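Local coordinates for glucose-binding protein (Thermus thermophilus HB27, PDB 2B3F) that binds glucose or galactose as a periplasmic binding protein and probably delivers the sugar to a binding-protein-dependent transport system, at residues L157-H171 against R230-W244. Numbering follows the deposited sequence.
Unlike the reference sequence in segment 230-244: Ile240 (reference Val). With GAL (beta-D-galactopyranose), chain G.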
# COMPACT_ATOMS: atom_id res chain seq x y z
N LEU A 157 12.28 -25.66 -9.30
CA LEU A 157 11.37 -24.72 -8.63
C LEU A 157 10.25 -24.36 -9.60
O LEU A 157 10.42 -23.50 -10.46
CB LEU A 157 12.13 -23.47 -8.16
CG LEU A 157 11.43 -22.53 -7.15
CD1 LEU A 157 11.09 -23.22 -5.86
CD2 LEU A 157 12.28 -21.31 -6.87
N GLU A 158 9.12 -25.05 -9.46
CA GLU A 158 7.95 -24.96 -10.34
C GLU A 158 7.37 -23.54 -10.50
O GLU A 158 6.91 -23.17 -11.58
CB GLU A 158 6.82 -25.83 -9.78
CG GLU A 158 6.65 -27.19 -10.42
CD GLU A 158 5.50 -27.98 -9.78
OE1 GLU A 158 4.43 -27.39 -9.50
OE2 GLU A 158 5.67 -29.21 -9.55
N ALA A 159 7.34 -22.80 -9.40
CA ALA A 159 6.67 -21.50 -9.35
C ALA A 159 7.60 -20.57 -8.60
O ALA A 159 7.44 -20.38 -7.38
CB ALA A 159 5.34 -21.61 -8.65
N PRO A 160 8.62 -20.04 -9.30
CA PRO A 160 9.58 -19.15 -8.65
C PRO A 160 9.00 -17.83 -8.11
O PRO A 160 9.61 -17.23 -7.22
CB PRO A 160 10.59 -18.83 -9.77
CG PRO A 160 10.38 -19.89 -10.80
CD PRO A 160 8.95 -20.26 -10.72
N LEU A 161 7.86 -17.41 -8.64
CA LEU A 161 7.18 -16.20 -8.14
C LEU A 161 6.01 -16.57 -7.25
O LEU A 161 5.13 -17.34 -7.65
CB LEU A 161 6.71 -15.32 -9.30
CG LEU A 161 5.95 -14.04 -8.88
CD1 LEU A 161 6.87 -13.13 -8.09
CD2 LEU A 161 5.41 -13.33 -10.10
N ALA A 162 6.01 -16.05 -6.02
CA ALA A 162 4.89 -16.18 -5.10
C ALA A 162 3.88 -15.10 -5.42
O ALA A 162 4.25 -13.95 -5.70
CB ALA A 162 5.36 -16.05 -3.65
N LEU A 163 2.61 -15.47 -5.41
CA LEU A 163 1.51 -14.57 -5.71
C LEU A 163 0.24 -15.02 -4.98
O LEU A 163 0.08 -16.23 -4.72
CB LEU A 163 1.31 -14.52 -7.22
CG LEU A 163 0.36 -13.51 -7.83
CD1 LEU A 163 0.78 -12.10 -7.50
CD2 LEU A 163 0.34 -13.74 -9.32
N GLY A 164 -0.63 -14.08 -4.62
CA GLY A 164 -1.88 -14.37 -3.93
C GLY A 164 -3.12 -13.89 -4.68
O GLY A 164 -3.14 -13.78 -5.92
N GLU A 165 -4.12 -13.54 -3.89
CA GLU A 165 -5.43 -13.14 -4.36
C GLU A 165 -5.42 -11.90 -5.28
O GLU A 165 -4.40 -11.21 -5.44
CB GLU A 165 -6.37 -12.90 -3.17
CG GLU A 165 -5.97 -11.72 -2.26
CD GLU A 165 -6.96 -11.47 -1.16
OE1 GLU A 165 -8.17 -11.30 -1.48
OE2 GLU A 165 -6.55 -11.41 0.02
N ASN A 166 -6.58 -11.64 -5.88
CA ASN A 166 -6.72 -10.62 -6.90
C ASN A 166 -5.97 -9.32 -6.61
O ASN A 166 -5.20 -8.87 -7.46
CB ASN A 166 -8.21 -10.34 -7.14
CG ASN A 166 -8.46 -9.24 -8.16
OD1 ASN A 166 -8.42 -8.06 -7.81
ND2 ASN A 166 -8.82 -9.62 -9.39
N TRP A 167 -6.18 -8.73 -5.44
CA TRP A 167 -5.51 -7.42 -5.21
C TRP A 167 -3.99 -7.54 -5.30
O TRP A 167 -3.32 -6.59 -5.71
CB TRP A 167 -5.96 -6.74 -3.92
CG TRP A 167 -5.40 -7.27 -2.68
CD1 TRP A 167 -5.99 -8.12 -1.82
CD2 TRP A 167 -4.13 -6.92 -2.12
NE1 TRP A 167 -5.15 -8.38 -0.76
CE2 TRP A 167 -4.01 -7.64 -0.91
CE3 TRP A 167 -3.08 -6.09 -2.52
CZ2 TRP A 167 -2.89 -7.54 -0.09
CZ3 TRP A 167 -1.96 -6.00 -1.71
CH2 TRP A 167 -1.87 -6.72 -0.51
N THR A 168 -3.42 -8.69 -4.92
CA THR A 168 -1.95 -8.86 -4.97
C THR A 168 -1.45 -8.98 -6.41
O THR A 168 -0.30 -8.71 -6.71
CB THR A 168 -1.44 -10.08 -4.14
OG1 THR A 168 -1.71 -11.30 -4.85
CG2 THR A 168 -2.03 -10.11 -2.78
N GLN A 169 -2.34 -9.42 -7.30
CA GLN A 169 -2.04 -9.46 -8.72
C GLN A 169 -2.02 -8.05 -9.29
O GLN A 169 -1.15 -7.70 -10.07
CB GLN A 169 -3.04 -10.35 -9.45
CG GLN A 169 -3.07 -11.78 -8.94
CD GLN A 169 -4.38 -12.50 -9.26
OE1 GLN A 169 -5.13 -12.09 -10.17
NE2 GLN A 169 -4.69 -13.53 -8.47
N GLN A 170 -2.97 -7.23 -8.86
CA GLN A 170 -2.97 -5.80 -9.19
C GLN A 170 -1.70 -5.15 -8.66
O GLN A 170 -1.08 -4.33 -9.33
CB GLN A 170 -4.16 -5.10 -8.59
CG GLN A 170 -5.56 -5.58 -9.05
CD GLN A 170 -6.65 -4.75 -8.40
OE1 GLN A 170 -6.56 -3.52 -8.40
NE2 GLN A 170 -7.65 -5.40 -7.83
N HIS A 171 -1.32 -5.52 -7.44
CA HIS A 171 -0.12 -5.03 -6.78
C HIS A 171 1.12 -5.32 -7.61
O HIS A 171 1.94 -4.45 -7.84
CB HIS A 171 0.03 -5.61 -5.38
CG HIS A 171 1.09 -4.92 -4.59
ND1 HIS A 171 0.80 -4.00 -3.61
CD2 HIS A 171 2.44 -4.99 -4.67
CE1 HIS A 171 1.93 -3.53 -3.11
NE2 HIS A 171 2.94 -4.12 -3.73
N ARG A 230 5.35 -18.50 1.17
CA ARG A 230 5.95 -19.35 0.13
C ARG A 230 7.41 -19.05 -0.07
O ARG A 230 8.22 -19.95 -0.28
CB ARG A 230 5.22 -19.25 -1.23
CG ARG A 230 3.83 -19.88 -1.21
CD ARG A 230 3.14 -19.76 -2.56
NE ARG A 230 3.86 -20.52 -3.57
CZ ARG A 230 3.69 -21.82 -3.78
NH1 ARG A 230 2.81 -22.51 -3.06
NH2 ARG A 230 4.42 -22.43 -4.70
N VAL A 231 7.77 -17.77 -0.03
CA VAL A 231 9.16 -17.37 -0.13
C VAL A 231 9.95 -17.84 1.10
O VAL A 231 11.06 -18.38 0.97
CB VAL A 231 9.30 -15.84 -0.34
CG1 VAL A 231 10.75 -15.43 -0.37
CG2 VAL A 231 8.62 -15.43 -1.63
N VAL A 232 9.40 -17.63 2.29
CA VAL A 232 10.06 -18.05 3.54
C VAL A 232 10.34 -19.57 3.51
O VAL A 232 11.40 -20.03 3.96
CB VAL A 232 9.23 -17.64 4.77
CG1 VAL A 232 9.86 -18.15 6.09
CG2 VAL A 232 9.11 -16.08 4.78
N GLN A 233 9.41 -20.31 2.93
CA GLN A 233 9.51 -21.77 2.76
C GLN A 233 10.40 -22.24 1.60
O GLN A 233 10.73 -23.42 1.52
CB GLN A 233 8.11 -22.31 2.55
CG GLN A 233 7.24 -22.20 3.77
CD GLN A 233 5.77 -22.22 3.46
OE1 GLN A 233 5.37 -22.18 2.29
NE2 GLN A 233 4.93 -22.27 4.49
N GLY A 234 10.82 -21.36 0.71
CA GLY A 234 11.57 -21.77 -0.46
C GLY A 234 10.73 -22.49 -1.50
O GLY A 234 11.29 -23.13 -2.41
N LYS A 235 9.40 -22.38 -1.38
CA LYS A 235 8.47 -22.80 -2.44
C LYS A 235 8.32 -21.75 -3.54
O LYS A 235 7.63 -21.96 -4.53
CB LYS A 235 7.10 -23.13 -1.87
CG LYS A 235 7.14 -24.32 -0.94
CD LYS A 235 5.77 -24.97 -0.75
CE LYS A 235 5.07 -24.48 0.50
NZ LYS A 235 4.05 -25.46 0.99
N ALA A 236 8.98 -20.61 -3.33
CA ALA A 236 9.12 -19.55 -4.33
C ALA A 236 10.43 -18.85 -4.04
O ALA A 236 10.93 -18.96 -2.93
CB ALA A 236 7.95 -18.58 -4.19
N ALA A 237 10.97 -18.14 -5.03
CA ALA A 237 12.20 -17.38 -4.88
C ALA A 237 11.93 -15.89 -4.55
O ALA A 237 12.72 -15.25 -3.83
CB ALA A 237 13.03 -17.48 -6.16
N PHE A 238 10.83 -15.37 -5.10
CA PHE A 238 10.53 -13.95 -5.06
C PHE A 238 9.07 -13.69 -4.74
O PHE A 238 8.20 -14.50 -5.02
CB PHE A 238 10.84 -13.30 -6.40
CG PHE A 238 12.19 -13.68 -6.96
CD1 PHE A 238 13.36 -13.26 -6.34
CD2 PHE A 238 12.28 -14.44 -8.12
CE1 PHE A 238 14.61 -13.60 -6.88
CE2 PHE A 238 13.52 -14.80 -8.65
CZ PHE A 238 14.68 -14.37 -8.03
N ASN A 239 8.82 -12.50 -4.17
CA ASN A 239 7.44 -11.99 -4.02
C ASN A 239 7.49 -10.48 -4.19
O ASN A 239 8.39 -9.85 -3.67
CB ASN A 239 6.88 -12.36 -2.66
CG ASN A 239 5.41 -11.97 -2.49
OD1 ASN A 239 4.55 -12.32 -3.34
ND2 ASN A 239 5.11 -11.31 -1.39
N ILE A 240 6.53 -9.91 -4.93
CA ILE A 240 6.44 -8.44 -5.08
C ILE A 240 5.32 -7.97 -4.16
O ILE A 240 4.16 -8.30 -4.37
CB ILE A 240 6.12 -8.03 -6.54
CG1 ILE A 240 7.18 -8.57 -7.54
CG2 ILE A 240 6.01 -6.51 -6.66
CD1 ILE A 240 8.60 -8.20 -7.26
N MET A 241 5.64 -7.20 -3.12
CA MET A 241 4.62 -6.81 -2.15
C MET A 241 5.09 -5.59 -1.36
O MET A 241 6.30 -5.36 -1.22
CB MET A 241 4.34 -8.00 -1.22
CG MET A 241 3.25 -7.83 -0.18
SD MET A 241 1.73 -7.16 -0.84
CE MET A 241 1.31 -8.25 -2.20
N GLY A 242 4.14 -4.83 -0.84
CA GLY A 242 4.48 -3.68 0.00
C GLY A 242 5.23 -4.08 1.25
O GLY A 242 5.18 -5.24 1.67
N ASP A 243 5.88 -3.11 1.88
CA ASP A 243 6.75 -3.40 3.02
C ASP A 243 6.05 -3.70 4.34
O ASP A 243 6.71 -3.95 5.36
CB ASP A 243 7.90 -2.38 3.17
CG ASP A 243 7.48 -0.91 3.05
OD1 ASP A 243 6.28 -0.56 3.10
OD2 ASP A 243 8.41 -0.09 2.89
N TRP A 244 4.72 -3.78 4.32
CA TRP A 244 4.03 -4.49 5.41
C TRP A 244 4.57 -5.93 5.51
O TRP A 244 4.48 -6.57 6.55
CB TRP A 244 2.50 -4.49 5.24
CG TRP A 244 2.00 -4.79 3.86
CD1 TRP A 244 1.63 -6.01 3.34
CD2 TRP A 244 1.73 -3.82 2.83
NE1 TRP A 244 1.17 -5.85 2.04
CE2 TRP A 244 1.25 -4.52 1.70
CE3 TRP A 244 1.89 -2.43 2.74
CZ2 TRP A 244 0.89 -3.87 0.52
CZ3 TRP A 244 1.56 -1.79 1.57
CH2 TRP A 244 1.06 -2.50 0.47
C1 GAL G . -2.51 -1.49 2.33
C2 GAL G . -2.40 -0.69 3.64
C3 GAL G . -1.37 -1.29 4.58
C4 GAL G . -1.62 -2.79 4.79
C5 GAL G . -1.82 -3.45 3.41
C6 GAL G . -2.10 -4.96 3.46
O1 GAL G . -3.51 -0.96 1.50
O2 GAL G . -2.10 0.68 3.32
O3 GAL G . -1.41 -0.63 5.83
O4 GAL G . -2.74 -2.91 5.62
O5 GAL G . -2.85 -2.84 2.67
O6 GAL G . -3.39 -5.21 3.94
O HOH W 1 5.28 -19.63 -5.97
O HOH W 2 7.66 -23.73 -6.64
O HOH W 3 4.39 -11.17 -6.43
O HOH W 4 2.16 -9.68 -5.46
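Met241 and His171 each set CG anti to the backbone N (chi1 -177° and -168°), and bends at chi2 and chi3 of the methionine fold its thioether back over the imidazole. Met241 SD sits almost on the normal of the His171 ring, 4.2 Å from its centroid. Met241 SD also meets the Trp167 six-membered ring obliquely, 3.6 Å from Trp167 CH2, a Met-aromatic contact, while Met241 CE reaches CB of Thr168 at 3.8 Å. The imidazole and the indole of Trp244 stand nearly perpendicular, with CE1 of His171 3.8 Å from CZ2 of Trp244. Hydrogen bonds to Ser121 O and His348 fix the rotation of the histidine. Where the segments pair, Ala162 N donates an almost straight bond to Phe238 O (2.9 Å). Pro160 O is gripped twice: Phe238 N approaches nearly in line with the carbonyl, and Ala237 N comes in tilted from its plane at 2.7 Å. On one face of the pair, Ala162 CB packs on CB of Ala236 and CG2 of Val231. A water links Ala162 O with Ile240 N beyond the paired residues; another joins Ala159 O and Leu161 O to Arg230 NE, tying the turn to helix 224-233. The short strand 161-162 runs parallel beside strand 238-240 at one margin of a four-stranded mixed sheet. Beyond it Trp244, with galactose C5 centred 3.6 Å over one indole face and Gly242 CA against the other, extends the packing to the pocket, the sugar-on-aromatic stacking characteristic of carbohydrate sites in periplasmic binding proteins.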